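Local coordinates for putative transcriptional regulator, sugar-binding family (Arthrobacter aurescens, PDB 3NZE), which probably acts as a SorC-family transcriptional regulator that binds DNA and a sugar, the crystallised part being the putative sugar-binding domain, at residues D40-Q45 / D250-E255; F156-V161 / C228-A233; V54-I59 / M79-I84; R73-K78 / S111-R116; Q119-A124 / Q142-L147. All coordinates share one frame; numbering follows the deposited sequence. Where two conformers were deposited one is given.

Contact 1 of 5, residues D40-Q45 / D250-E255; sequences DRVAMQ and DLILDE
Val42 carries most of what segment 40-45 presents to segment 250-255, and its two methyl groups divide the work. CB is directed at the strand, and from it the branches part. Val42 CG1, anti to the backbone N (chi1 175°), reaches Ile252 CG2 at 3.9 Å and Leu253 CA at 4.1 Å. Val42 CG2, beside the backbone N, settles on Asp254 CB at 3.6 Å. Val42 and Ile252 lie alongside, running opposite ways. One turn further along the helix Gln45 adds the aliphatic part of its chain, Gln45 CG lying 3.8 Å from Ile252 CG2, with the two side chains nearly perpendicular. Ile252 CG2 thus lies against both Gln45 CG and Val42 O. No hydrogen bond passes between the two segments.

The carboxylate of Asp254 is engaged away from Val42: it stands at the N-cap of helix 255-261, with OD1 bonded to Ser257 OG and Gly232 N. Its own backbone N is buried under Val42 and has no partner in the model. The helix runs nearly antiparallel to the strand at 153°, the segment axes 7.9 Å apart. Val42 also touches Val229 on the next strand, 225-230. A helix packed in this way along parallel strands is the layered alpha/beta packing of a Rossmann-like domain.

Contact 2 of 5, residues F156-V161 / C228-A233; sequences FGVGSV and CVVSGA
Phe156 and Cys228 form a parallel bridge between strands 153-160 and 225-230, two neighbours in the central sheet of this Rossmann-like domain. Phe156 O accepts a hydrogen bond from Val229 N at 2.9 Å, with an angle of 156° at the hydrogen, and it also faces Cys228 CA in a CA-H...O contact. The ring stands on the same side of the sheet as the cysteine. A chi1 of 52° sets Phe156 CG between the backbone N and the carbonyl carbon. Phe156 CE1 meets Cys228 CB at 3.6 Å, and Cys228 SG lies obliquely to the Phe156 ring, 4.9 Å from its centroid, as a sulfur-aromatic contact.

Gly157 still lies close to the partner strand, its CA approaching Val229 O at 3.3 Å in a CA-H...O contact. Beyond it, at Val158, the strands part, and the amide no longer makes a direct bond: Val158 N is 4.1 Å from Val229 O. A water fills the role, accepting from Val158 N and donating to Val229 O at 2.7 Å, so both backbone groups stay satisfied although the ladder is interrupted. Strand 153-160 is interrupted here, and the water-mediated rung is in keeping with that.

Val158 itself points toward the partner strand. Its CG2 packs on Val230 CG2, the two valines crossing obliquely, and the same Val158 CG2 presses on Cys228 SG, which is anti to its own backbone N, at a close 3.4 Å. Further on, Ser160 turns to helix 236-244, where Ser160 OG accepts a hydrogen bond from Gly238 N.

Contact 3 of 5, residues V54-I59 / M79-I84; sequences VDSNAI and MTHDSI
The backbones of Ala58 and Ser83 come within 4.6 Å at their CA atoms and lead, side by side, into a parallel bridge between Ile59 and Ile84, with Ile84 N bonded to Ala58 O. Earlier in the two loops Asn57 N donates to His81 O, and His81 N donates to Ser56 OG at 2.9 Å.

Ser83 OG joins the two loops: it donates to Asp55 O at 2.7 Å, in the carbonyl plane on a lone pair, and accepts a hydrogen bond from Ala58 N at 2.9 Å. An alanine here would probably leave Asp55 O and Ala58 N without these mates and the 54-59 loop less firmly held. Both loops precede strands, 59-62 and 84-87, that lie next to each other in the parallel part of the Rossmann-like sheet, so the bonds set these strands in line where they begin.

On the outer side Ser56 CB sits over one face of the His81 ring, offset toward the rim, a CH-pi contact 3.7 Å from the centroid. The imidazole is kept from turning by Asp82: ND1 donates almost straight (176°) to the anti lone pair of OD1, which lies in the ring plane. Asn57 and Asp82, both with positive phi, lie alongside each other and point the same way, Asn57 ND2 reaching Asp82 CB at 3.4 Å. The Asn57 amide stands nearly perpendicular to the His81 ring, with Asn57 OD1 at 3.5 Å from His81 CE1.

Contact 4 of 5, residues R73-K78 / S111-R116; sequences RHLTRK and SAYGAR
Lys78 N donates to Ala112 O, a carbonyl in the last turn of helix 99-113, in an almost straight bond of 2.8 Å (176°). Two CA-H...O contacts flank it: Arg77 CA approaches the same Ala112 O, and Tyr113 CA approaches Lys78 O. Lys78 O also lies near the plane of the tyrosine ring at its edge, 3.2 Å from Tyr113 CD1.

The apolar contacts centre on Leu75 and the tyrosine. Leu75 CB meets Ala112 CB at 3.8 Å, while Leu75 CD1 reaches Tyr113 CE2 at 4.0 Å and Leu75 CD2 reaches Tyr113 OH at 3.7 Å, the two side chains crossing at about a right angle. Lys78 CB packs near CE1 on another part of the rim. A water bonds to Tyr113 OH at 2.9 Å; its link to Thr76 O is too short to be trusted in detail. An alanine in place of Tyr113 would probably leave a gap beside Leu75 CD1 and Lys78 CB and take from that water its phenol partner.

Helix 99-113 ends here, with Gly114 leaving it at positive phi. Beyond the contact Lys78 NZ extends to Val54 O and Gly51 O, past the end of helix 35-50, whose Ile50 touches the Tyr113 ring. The loop runs over the C-terminal end of helix 99-113 and reaches the end of helix 35-50 through Lys78 before continuing to strand 84-87.

Contact 5 of 5, residues Q119-A124 / Q142-L147; sequences QFPVPA and QRILDL
Phe120 O, in the residue whose ring packs on Ile144, accepts a hydrogen bond from Val122 N at 2.8 Å, closing an inverse gamma turn centred on Pro121. The tight turn redirects the chain just after strand 116-118 of the Rossmann-like sheet, where it passes helix 139-149. No hydrogen bond joins loop and helix; they meet through apolar side chains.

Phe120 is the main loop side chain in the contact. Its CG is anti to the backbone N (chi1 -162°). Phe120 CD1 touches Ile144 CG2 at 3.5 Å, and Phe120 CZ reaches Leu145 CD2 at 3.8 Å; both aliphatic groups approach obliquely. From its own loop Val122 CG2 covers one face of the Phe120 ring, 3.6 Å above the plane and toward the rim. Val141 and Gln148 of the same helix also touch Phe120, whose backbone N is bonded to Gln87 OE1.

Ile144 points at the loop and spreads its branches over it. CG2, anti to the backbone N, takes the ring, while Ile144 CG1 lies 4.2 Å from Pro121 CD. The same side chain touches Glu118, a calcium ligand seen in crystals of this protein, though no metal is bound to this chain; the contact therefore lies directly beside that site. At the end of the CG1 branch, Ile144 CD1 rests 3.4 Å from Gln119 O.

Overall arrangement
From the N terminus, helix 35-50 opens contact 1, which closes only at strand 250-254, near the end of the chain; the other four contacts all lie inside that loop. Contact 3 opens at 54-59 and contact 4 at 73-78; they close at 79-84 and 111-116 in turn, so the two cross and bind consecutive loops near the N-terminal ends of strands 59-62 and 84-87. Contacts 5 and 2 follow in series, the first joining the loop after strand 116-118 to helix 139-149, the second pairing strands 153-160 and 225-230. Contacts 1 and 2 meet through the neighbouring strands 250-254 and 225-230, Asp40 and His74 link contact 1 to contact 4, and Leu147 brings contact 5 against contact 3.

Contact 1 of 5, residues D40-Q45 / D250-E255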
# COMPACT_ATOMS: atom_id res chain seq x y z
N ASP A 40 -12.45 -4.91 7.13
CA ASP A 40 -13.61 -4.31 6.48
C ASP A 40 -13.91 -2.96 7.12
O ASP A 40 -14.27 -1.98 6.44
CB ASP A 40 -14.82 -5.23 6.60
CG ASP A 40 -15.78 -5.04 5.46
OD1 ASP A 40 -15.30 -4.80 4.33
OD2 ASP A 40 -17.01 -5.13 5.69
N ARG A 41 -13.76 -2.90 8.44
CA ARG A 41 -14.05 -1.69 9.18
C ARG A 41 -12.96 -0.64 9.02
O ARG A 41 -13.25 0.56 8.96
CB ARG A 41 -14.29 -2.01 10.65
CG ARG A 41 -15.72 -2.54 10.89
CD ARG A 41 -15.74 -3.69 11.88
NE ARG A 41 -17.09 -4.22 12.02
CZ ARG A 41 -17.60 -5.21 11.29
NH1 ARG A 41 -16.88 -5.79 10.33
NH2 ARG A 41 -18.85 -5.62 11.51
N VAL A 42 -11.70 -1.08 8.97
CA VAL A 42 -10.61 -0.15 8.70
C VAL A 42 -10.81 0.40 7.29
O VAL A 42 -10.65 1.60 7.06
CB VAL A 42 -9.23 -0.83 8.84
CG1 VAL A 42 -8.11 0.14 8.43
CG2 VAL A 42 -9.03 -1.30 10.27
N ALA A 43 -11.17 -0.48 6.36
CA ALA A 43 -11.32 -0.07 4.97
C ALA A 43 -12.43 0.96 4.78
O ALA A 43 -12.32 1.86 3.95
CB ALA A 43 -11.57 -1.29 4.08
N MSE A 44 -13.51 0.82 5.55
CA MSE A 44 -14.58 1.81 5.51
C MSE A 44 -14.09 3.19 5.93
O MSE A 44 -14.42 4.18 5.29
CB MSE A 44 -15.74 1.41 6.43
CG MSE A 44 -16.66 0.38 5.86
SE MSE A 44 -18.29 0.33 6.92
CE MSE A 44 -19.12 2.01 6.41
N GLN A 45 -13.33 3.26 7.02
CA GLN A 45 -12.82 4.55 7.45
C GLN A 45 -11.84 5.09 6.42
O GLN A 45 -11.82 6.29 6.14
CB GLN A 45 -12.14 4.44 8.82
CG GLN A 45 -11.46 5.73 9.26
CD GLN A 45 -12.47 6.85 9.46
OE1 GLN A 45 -13.42 6.71 10.24
NE2 GLN A 45 -12.28 7.96 8.75
N ASP A 250 -0.81 10.22 5.62
CA ASP A 250 -2.07 9.95 6.28
C ASP A 250 -2.17 8.46 6.55
O ASP A 250 -1.91 7.64 5.68
CB ASP A 250 -3.24 10.38 5.39
CG ASP A 250 -3.20 11.86 5.04
OD1 ASP A 250 -3.83 12.67 5.75
OD2 ASP A 250 -2.52 12.21 4.06
N LEU A 251 -2.52 8.10 7.78
CA LEU A 251 -2.54 6.70 8.17
C LEU A 251 -3.90 6.33 8.73
O LEU A 251 -4.46 7.07 9.55
CB LEU A 251 -1.46 6.47 9.23
CG LEU A 251 -1.40 5.12 9.94
CD1 LEU A 251 -0.97 4.03 8.95
CD2 LEU A 251 -0.42 5.19 11.11
N ILE A 252 -4.46 5.21 8.27
CA ILE A 252 -5.69 4.67 8.84
C ILE A 252 -5.40 3.25 9.33
O ILE A 252 -4.88 2.43 8.58
CB ILE A 252 -6.83 4.63 7.81
CG1 ILE A 252 -7.10 6.02 7.25
CG2 ILE A 252 -8.12 4.07 8.45
CD1 ILE A 252 -6.40 6.30 5.96
N LEU A 253 -5.68 2.97 10.61
CA LEU A 253 -5.38 1.66 11.16
C LEU A 253 -6.32 1.32 12.30
O LEU A 253 -6.97 2.19 12.87
CB LEU A 253 -3.92 1.58 11.64
CG LEU A 253 -3.54 2.17 13.00
CD1 LEU A 253 -2.09 1.83 13.34
CD2 LEU A 253 -3.75 3.68 13.07
N ASP A 254 -6.41 0.02 12.63
CA ASP A 254 -7.33 -0.41 13.67
C ASP A 254 -6.75 -0.14 15.05
O ASP A 254 -5.54 -0.02 15.22
CB ASP A 254 -7.63 -1.90 13.53
CG ASP A 254 -6.39 -2.76 13.71
OD1 ASP A 254 -5.54 -2.76 12.80
OD2 ASP A 254 -6.28 -3.41 14.78
N GLU A 255 -7.65 -0.07 16.03
CA GLU A 255 -7.32 0.23 17.42
C GLU A 255 -6.20 -0.66 17.96
O GLU A 255 -5.27 -0.17 18.59
CB GLU A 255 -8.58 0.09 18.27
CG GLU A 255 -8.41 0.36 19.74
CD GLU A 255 -9.70 0.15 20.51
OE1 GLU A 255 -10.77 0.08 19.87
OE2 GLU A 255 -9.65 0.05 21.75

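Contact 2 of 5, residues F156-V161 / C228-A233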
# COMPACT_ATOMS: atom_id res chain seq x y z
N PHE A 156 -2.10 2.97 -0.46
CA PHE A 156 -1.44 1.68 -0.31
C PHE A 156 -1.61 1.05 1.06
O PHE A 156 -1.78 1.75 2.06
CB PHE A 156 0.05 1.77 -0.63
CG PHE A 156 0.78 2.86 0.14
CD1 PHE A 156 1.30 2.62 1.40
CD2 PHE A 156 0.94 4.11 -0.43
CE1 PHE A 156 1.98 3.62 2.10
CE2 PHE A 156 1.63 5.12 0.25
CZ PHE A 156 2.15 4.87 1.52
N GLY A 157 -1.53 -0.27 1.09
CA GLY A 157 -1.39 -1.00 2.34
C GLY A 157 0.09 -1.31 2.59
O GLY A 157 0.97 -0.78 1.91
N VAL A 158 0.35 -2.16 3.57
CA VAL A 158 1.73 -2.48 3.94
C VAL A 158 1.87 -3.99 4.12
O VAL A 158 1.08 -4.61 4.84
CB VAL A 158 2.13 -1.79 5.27
CG1 VAL A 158 3.58 -2.11 5.63
CG2 VAL A 158 1.95 -0.28 5.16
N GLY A 159 2.87 -4.57 3.45
CA GLY A 159 3.21 -5.96 3.68
C GLY A 159 4.11 -6.05 4.90
O GLY A 159 4.81 -5.09 5.23
N SER A 160 4.10 -7.19 5.57
CA SER A 160 4.87 -7.35 6.79
C SER A 160 5.52 -8.72 6.85
O SER A 160 4.88 -9.74 6.55
CB SER A 160 3.97 -7.14 8.02
OG SER A 160 4.75 -6.94 9.19
N VAL A 161 6.79 -8.74 7.21
CA VAL A 161 7.52 -9.98 7.43
C VAL A 161 7.55 -10.23 8.93
O VAL A 161 8.02 -9.38 9.69
CB VAL A 161 8.96 -9.89 6.90
CG1 VAL A 161 9.63 -11.25 6.92
CG2 VAL A 161 8.98 -9.30 5.49
N CYS A 228 -1.92 5.56 3.76
CA CYS A 228 -1.45 4.24 4.15
C CYS A 228 -2.52 3.57 5.01
O CYS A 228 -2.97 4.14 6.01
CB CYS A 228 -0.15 4.39 4.94
SG CYS A 228 0.54 2.84 5.53
N VAL A 229 -2.94 2.37 4.62
CA VAL A 229 -4.05 1.71 5.31
C VAL A 229 -3.57 0.38 5.85
O VAL A 229 -3.07 -0.45 5.10
CB VAL A 229 -5.23 1.44 4.37
CG1 VAL A 229 -6.38 0.81 5.15
CG2 VAL A 229 -5.67 2.73 3.66
N VAL A 230 -3.71 0.19 7.15
CA VAL A 230 -3.20 -1.01 7.81
C VAL A 230 -4.23 -1.66 8.73
O VAL A 230 -4.90 -0.98 9.49
CB VAL A 230 -1.96 -0.65 8.64
CG1 VAL A 230 -1.63 -1.76 9.62
CG2 VAL A 230 -0.80 -0.36 7.71
N SER A 231 -4.34 -2.99 8.68
CA SER A 231 -5.19 -3.71 9.62
C SER A 231 -4.53 -5.02 10.08
O SER A 231 -3.99 -5.77 9.27
CB SER A 231 -6.56 -4.01 8.99
OG SER A 231 -7.42 -4.60 9.95
N GLY A 232 -4.57 -5.27 11.38
CA GLY A 232 -3.95 -6.46 11.94
C GLY A 232 -2.70 -6.10 12.73
O GLY A 232 -1.66 -5.80 12.15
N ALA A 233 -2.82 -6.14 14.06
CA ALA A 233 -1.72 -5.77 14.94
C ALA A 233 -0.47 -6.63 14.78
O ALA A 233 0.64 -6.19 15.07
CB ALA A 233 -2.18 -5.78 16.40
O HOH W 1 -2.13 -2.98 4.80

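Contact 3 of 5, residues V54-I59 / M79-I84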
# COMPACT_ATOMS: atom_id res chain seq x y z
N VAL A 54 -9.58 13.06 -3.33
CA VAL A 54 -9.67 12.75 -4.75
C VAL A 54 -10.31 13.93 -5.48
O VAL A 54 -11.47 14.27 -5.22
CB VAL A 54 -10.50 11.48 -5.01
CG1 VAL A 54 -10.57 11.19 -6.50
CG2 VAL A 54 -9.90 10.30 -4.27
N ASP A 55 -9.57 14.55 -6.39
CA ASP A 55 -10.06 15.74 -7.08
C ASP A 55 -10.12 15.53 -8.58
O ASP A 55 -9.71 14.48 -9.08
CB ASP A 55 -9.14 16.94 -6.81
CG ASP A 55 -9.13 17.34 -5.36
OD1 ASP A 55 -10.21 17.71 -4.83
OD2 ASP A 55 -8.04 17.32 -4.76
N SER A 56 -10.61 16.54 -9.30
CA SER A 56 -10.55 16.49 -10.76
C SER A 56 -9.16 16.88 -11.23
O SER A 56 -8.38 17.48 -10.48
CB SER A 56 -11.59 17.43 -11.38
OG SER A 56 -12.91 17.01 -11.06
N ASN A 57 -8.85 16.53 -12.47
CA ASN A 57 -7.54 16.83 -13.05
C ASN A 57 -6.40 16.27 -12.22
O ASN A 57 -5.36 16.91 -12.06
CB ASN A 57 -7.37 18.35 -13.20
CG ASN A 57 -8.38 18.95 -14.14
OD1 ASN A 57 -9.36 19.57 -13.71
ND2 ASN A 57 -8.16 18.78 -15.43
N ALA A 58 -6.61 15.07 -11.69
CA ALA A 58 -5.63 14.47 -10.79
C ALA A 58 -5.23 13.08 -11.26
O ALA A 58 -5.96 12.42 -11.99
CB ALA A 58 -6.19 14.39 -9.38
N ILE A 59 -4.05 12.64 -10.83
CA ILE A 59 -3.59 11.29 -11.10
C ILE A 59 -3.50 10.56 -9.77
O ILE A 59 -2.73 10.96 -8.89
CB ILE A 59 -2.24 11.29 -11.84
CG1 ILE A 59 -2.42 11.91 -13.23
CG2 ILE A 59 -1.68 9.87 -11.95
CD1 ILE A 59 -1.13 12.23 -13.93
N MSE A 79 -18.19 12.09 -8.38
CA MSE A 79 -17.75 12.34 -9.74
C MSE A 79 -16.69 13.44 -9.83
O MSE A 79 -16.78 14.48 -9.17
CB MSE A 79 -18.93 12.65 -10.66
CG MSE A 79 -19.86 11.46 -10.87
SE MSE A 79 -18.97 9.92 -11.67
CE MSE A 79 -18.43 10.74 -13.36
N THR A 80 -15.67 13.17 -10.63
CA THR A 80 -14.64 14.14 -10.95
C THR A 80 -14.56 14.16 -12.45
O THR A 80 -15.22 13.37 -13.12
CB THR A 80 -13.26 13.72 -10.38
OG1 THR A 80 -12.83 12.51 -11.03
CG2 THR A 80 -13.34 13.49 -8.87
N HIS A 81 -13.75 15.06 -13.00
CA HIS A 81 -13.47 15.01 -14.43
C HIS A 81 -11.98 15.09 -14.67
O HIS A 81 -11.24 15.66 -13.87
CB HIS A 81 -14.17 16.15 -15.18
CG HIS A 81 -13.79 17.51 -14.69
ND1 HIS A 81 -12.87 18.30 -15.34
CD2 HIS A 81 -14.22 18.22 -13.62
CE1 HIS A 81 -12.73 19.44 -14.69
NE2 HIS A 81 -13.54 19.42 -13.65
N ASP A 82 -11.53 14.50 -15.78
CA ASP A 82 -10.15 14.61 -16.23
C ASP A 82 -9.14 14.03 -15.25
O ASP A 82 -7.97 14.42 -15.23
CB ASP A 82 -9.80 16.07 -16.54
CG ASP A 82 -10.46 16.56 -17.80
OD1 ASP A 82 -11.36 17.43 -17.72
OD2 ASP A 82 -10.10 16.07 -18.89
N SER A 83 -9.58 13.07 -14.45
CA SER A 83 -8.68 12.39 -13.55
C SER A 83 -8.40 10.98 -14.01
O SER A 83 -9.14 10.41 -14.81
CB SER A 83 -9.24 12.37 -12.13
OG SER A 83 -9.20 13.67 -11.59
N ILE A 84 -7.31 10.42 -13.50
CA ILE A 84 -6.86 9.11 -13.91
C ILE A 84 -6.49 8.32 -12.67
O ILE A 84 -5.89 8.86 -11.75
CB ILE A 84 -5.57 9.23 -14.75
CG1 ILE A 84 -5.84 10.02 -16.03
CG2 ILE A 84 -4.99 7.87 -15.07
CD1 ILE A 84 -4.57 10.44 -16.76
O HOH W 2 -5.27 13.56 -15.07

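Contact 4 of 5, residues R73-K78 / S111-R116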
# COMPACT_ATOMS: atom_id res chain seq x y z
N ARG A 73 -14.02 -1.50 -2.14
CA ARG A 73 -15.42 -1.88 -1.97
C ARG A 73 -16.22 -0.85 -1.19
O ARG A 73 -17.45 -0.86 -1.22
CB ARG A 73 -15.53 -3.25 -1.31
CG ARG A 73 -15.05 -4.38 -2.19
CD ARG A 73 -15.32 -5.72 -1.55
NE ARG A 73 -14.67 -6.80 -2.29
CZ ARG A 73 -15.20 -7.41 -3.34
NH1 ARG A 73 -14.52 -8.38 -3.95
NH2 ARG A 73 -16.39 -7.06 -3.80
N HIS A 74 -15.54 0.06 -0.49
CA HIS A 74 -16.24 1.02 0.38
C HIS A 74 -16.23 2.47 -0.11
O HIS A 74 -16.72 3.37 0.57
CB HIS A 74 -15.69 0.94 1.81
CG HIS A 74 -15.90 -0.40 2.46
ND1 HIS A 74 -17.12 -0.80 2.95
CD2 HIS A 74 -15.05 -1.43 2.67
CE1 HIS A 74 -17.01 -2.01 3.45
NE2 HIS A 74 -15.76 -2.42 3.30
N LEU A 75 -15.68 2.68 -1.30
CA LEU A 75 -15.62 4.02 -1.87
C LEU A 75 -17.01 4.64 -2.05
O LEU A 75 -17.95 3.96 -2.45
CB LEU A 75 -14.90 3.97 -3.22
CG LEU A 75 -13.44 3.50 -3.17
CD1 LEU A 75 -12.84 3.50 -4.57
CD2 LEU A 75 -12.62 4.39 -2.25
N THR A 76 -17.13 5.92 -1.74
CA THR A 76 -18.37 6.66 -1.96
C THR A 76 -18.31 7.34 -3.32
O THR A 76 -17.32 7.99 -3.64
CB THR A 76 -18.58 7.74 -0.88
OG1 THR A 76 -18.76 7.13 0.39
CG2 THR A 76 -19.80 8.59 -1.21
N ARG A 77 -19.36 7.18 -4.11
CA ARG A 77 -19.37 7.80 -5.43
C ARG A 77 -19.17 9.30 -5.31
O ARG A 77 -19.80 9.96 -4.50
CB ARG A 77 -20.67 7.50 -6.17
CG ARG A 77 -20.61 7.81 -7.66
CD ARG A 77 -21.90 7.39 -8.36
NE ARG A 77 -21.78 7.45 -9.81
CZ ARG A 77 -22.05 8.53 -10.54
NH1 ARG A 77 -21.92 8.49 -11.86
NH2 ARG A 77 -22.44 9.65 -9.95
N LYS A 78 -18.27 9.83 -6.13
CA LYS A 78 -17.95 11.25 -6.13
C LYS A 78 -17.37 11.57 -7.49
O LYS A 78 -16.19 11.34 -7.73
CB LYS A 78 -16.94 11.58 -5.04
CG LYS A 78 -16.46 13.02 -5.08
CD LYS A 78 -15.24 13.24 -4.18
CE LYS A 78 -14.53 14.53 -4.55
NZ LYS A 78 -13.47 14.89 -3.57
N SER A 111 -14.83 3.71 -11.32
CA SER A 111 -16.28 3.90 -11.29
C SER A 111 -16.71 4.89 -10.21
O SER A 111 -17.62 5.69 -10.41
CB SER A 111 -16.99 2.57 -11.07
OG SER A 111 -16.91 1.75 -12.23
N ALA A 112 -16.05 4.82 -9.05
CA ALA A 112 -16.42 5.71 -7.95
C ALA A 112 -16.19 7.17 -8.30
O ALA A 112 -16.95 8.04 -7.87
CB ALA A 112 -15.67 5.34 -6.69
N TYR A 113 -15.16 7.44 -9.09
CA TYR A 113 -14.74 8.82 -9.34
C TYR A 113 -14.91 9.31 -10.78
O TYR A 113 -14.59 10.47 -11.09
CB TYR A 113 -13.30 9.02 -8.85
CG TYR A 113 -13.19 8.72 -7.37
CD1 TYR A 113 -13.89 9.47 -6.45
CD2 TYR A 113 -12.41 7.67 -6.91
CE1 TYR A 113 -13.81 9.21 -5.10
CE2 TYR A 113 -12.32 7.39 -5.56
CZ TYR A 113 -13.03 8.16 -4.66
OH TYR A 113 -12.95 7.90 -3.32
N GLY A 114 -15.44 8.45 -11.65
CA GLY A 114 -15.56 8.79 -13.05
C GLY A 114 -14.20 9.04 -13.67
O GLY A 114 -14.06 9.84 -14.59
N ALA A 115 -13.20 8.33 -13.16
CA ALA A 115 -11.82 8.51 -13.58
C ALA A 115 -11.43 7.45 -14.59
O ALA A 115 -11.89 6.31 -14.51
CB ALA A 115 -10.89 8.44 -12.38
N ARG A 116 -10.57 7.81 -15.54
CA ARG A 116 -10.07 6.83 -16.49
C ARG A 116 -9.08 5.90 -15.79
O ARG A 116 -8.26 6.34 -14.99
CB ARG A 116 -9.38 7.51 -17.67
CG ARG A 116 -8.94 6.51 -18.73
CD ARG A 116 -8.33 7.20 -19.93
NE ARG A 116 -6.89 7.44 -19.78
CZ ARG A 116 -6.33 8.64 -19.69
NH1 ARG A 116 -7.08 9.73 -19.73
NH2 ARG A 116 -5.01 8.74 -19.56
O HOH W 3 -15.40 9.03 -2.39

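Contact 5 of 5, residues Q119-A124 / Q142-L147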
# COMPACT_ATOMS: atom_id res chain seq x y z
N GLN A 119 -3.94 0.72 -16.49
CA GLN A 119 -3.31 -0.45 -15.90
C GLN A 119 -1.89 -0.69 -16.39
O GLN A 119 -1.42 -0.08 -17.35
CB GLN A 119 -4.19 -1.69 -16.09
CG GLN A 119 -5.49 -1.54 -15.32
CD GLN A 119 -6.17 -2.85 -15.04
OE1 GLN A 119 -7.26 -3.10 -15.56
NE2 GLN A 119 -5.55 -3.70 -14.21
N PHE A 120 -1.22 -1.62 -15.71
CA PHE A 120 0.22 -1.79 -15.78
C PHE A 120 0.45 -3.20 -16.34
O PHE A 120 0.22 -4.18 -15.64
CB PHE A 120 0.75 -1.68 -14.35
CG PHE A 120 2.23 -1.40 -14.22
CD1 PHE A 120 2.98 -0.89 -15.27
CD2 PHE A 120 2.88 -1.64 -13.01
CE1 PHE A 120 4.34 -0.63 -15.12
CE2 PHE A 120 4.22 -1.40 -12.86
CZ PHE A 120 4.96 -0.89 -13.90
N PRO A 121 0.87 -3.31 -17.62
CA PRO A 121 0.89 -4.63 -18.27
C PRO A 121 2.14 -5.44 -17.92
O PRO A 121 2.90 -5.83 -18.81
CB PRO A 121 0.90 -4.27 -19.76
CG PRO A 121 1.65 -2.99 -19.81
CD PRO A 121 1.20 -2.23 -18.57
N VAL A 122 2.33 -5.69 -16.63
CA VAL A 122 3.50 -6.41 -16.13
C VAL A 122 3.04 -7.38 -15.03
O VAL A 122 2.01 -7.13 -14.38
CB VAL A 122 4.57 -5.43 -15.58
CG1 VAL A 122 4.82 -4.29 -16.57
CG2 VAL A 122 4.15 -4.86 -14.26
N PRO A 123 3.79 -8.48 -14.82
CA PRO A 123 3.36 -9.47 -13.81
C PRO A 123 3.48 -8.91 -12.39
O PRO A 123 3.95 -7.79 -12.21
CB PRO A 123 4.34 -10.63 -14.01
CG PRO A 123 5.04 -10.38 -15.32
CD PRO A 123 5.01 -8.91 -15.54
N ALA A 124 3.07 -9.69 -11.40
CA ALA A 124 3.07 -9.22 -10.01
C ALA A 124 4.46 -8.89 -9.49
O ALA A 124 4.61 -8.03 -8.63
CB ALA A 124 2.40 -10.26 -9.09
N GLN A 142 7.00 1.92 -20.05
CA GLN A 142 7.51 3.26 -19.78
C GLN A 142 6.41 4.32 -19.74
O GLN A 142 6.47 5.25 -18.93
CB GLN A 142 8.58 3.64 -20.81
CG GLN A 142 9.87 2.86 -20.65
CD GLN A 142 10.84 3.04 -21.81
OE1 GLN A 142 10.47 3.53 -22.88
NE2 GLN A 142 12.08 2.63 -21.60
N ARG A 143 5.40 4.18 -20.59
CA ARG A 143 4.31 5.14 -20.60
C ARG A 143 3.53 5.11 -19.28
O ARG A 143 3.04 6.14 -18.81
CB ARG A 143 3.38 4.89 -21.79
CG ARG A 143 4.02 5.10 -23.16
CD ARG A 143 4.29 6.57 -23.45
NE ARG A 143 5.47 7.07 -22.74
CZ ARG A 143 6.72 6.83 -23.11
NH1 ARG A 143 6.97 6.08 -24.17
NH2 ARG A 143 7.73 7.33 -22.41
N ILE A 144 3.44 3.93 -18.68
CA ILE A 144 2.81 3.83 -17.37
C ILE A 144 3.74 4.35 -16.26
O ILE A 144 3.28 5.03 -15.35
CB ILE A 144 2.36 2.39 -17.07
CG1 ILE A 144 1.34 1.94 -18.12
CG2 ILE A 144 1.73 2.31 -15.67
CD1 ILE A 144 0.11 2.83 -18.20
N LEU A 145 5.03 4.03 -16.34
CA LEU A 145 5.99 4.57 -15.39
C LEU A 145 5.90 6.09 -15.37
O LEU A 145 6.02 6.71 -14.32
CB LEU A 145 7.41 4.10 -15.71
CG LEU A 145 7.64 2.58 -15.61
CD1 LEU A 145 9.04 2.20 -16.05
CD2 LEU A 145 7.34 2.09 -14.19
N ASP A 146 5.69 6.69 -16.54
CA ASP A 146 5.62 8.15 -16.66
C ASP A 146 4.39 8.71 -15.94
O ASP A 146 4.45 9.77 -15.30
CB ASP A 146 5.61 8.58 -18.13
CG ASP A 146 6.94 8.33 -18.83
OD1 ASP A 146 7.96 8.09 -18.16
OD2 ASP A 146 6.95 8.38 -20.08
N LEU A 147 3.28 7.99 -16.05
CA LEU A 147 2.04 8.39 -15.37
C LEU A 147 2.22 8.28 -13.87
O LEU A 147 1.80 9.16 -13.12
CB LEU A 147 0.87 7.50 -15.80
CG LEU A 147 -0.03 8.04 -16.91
CD1 LEU A 147 -1.19 7.06 -17.16
CD2 LEU A 147 -0.57 9.41 -16.53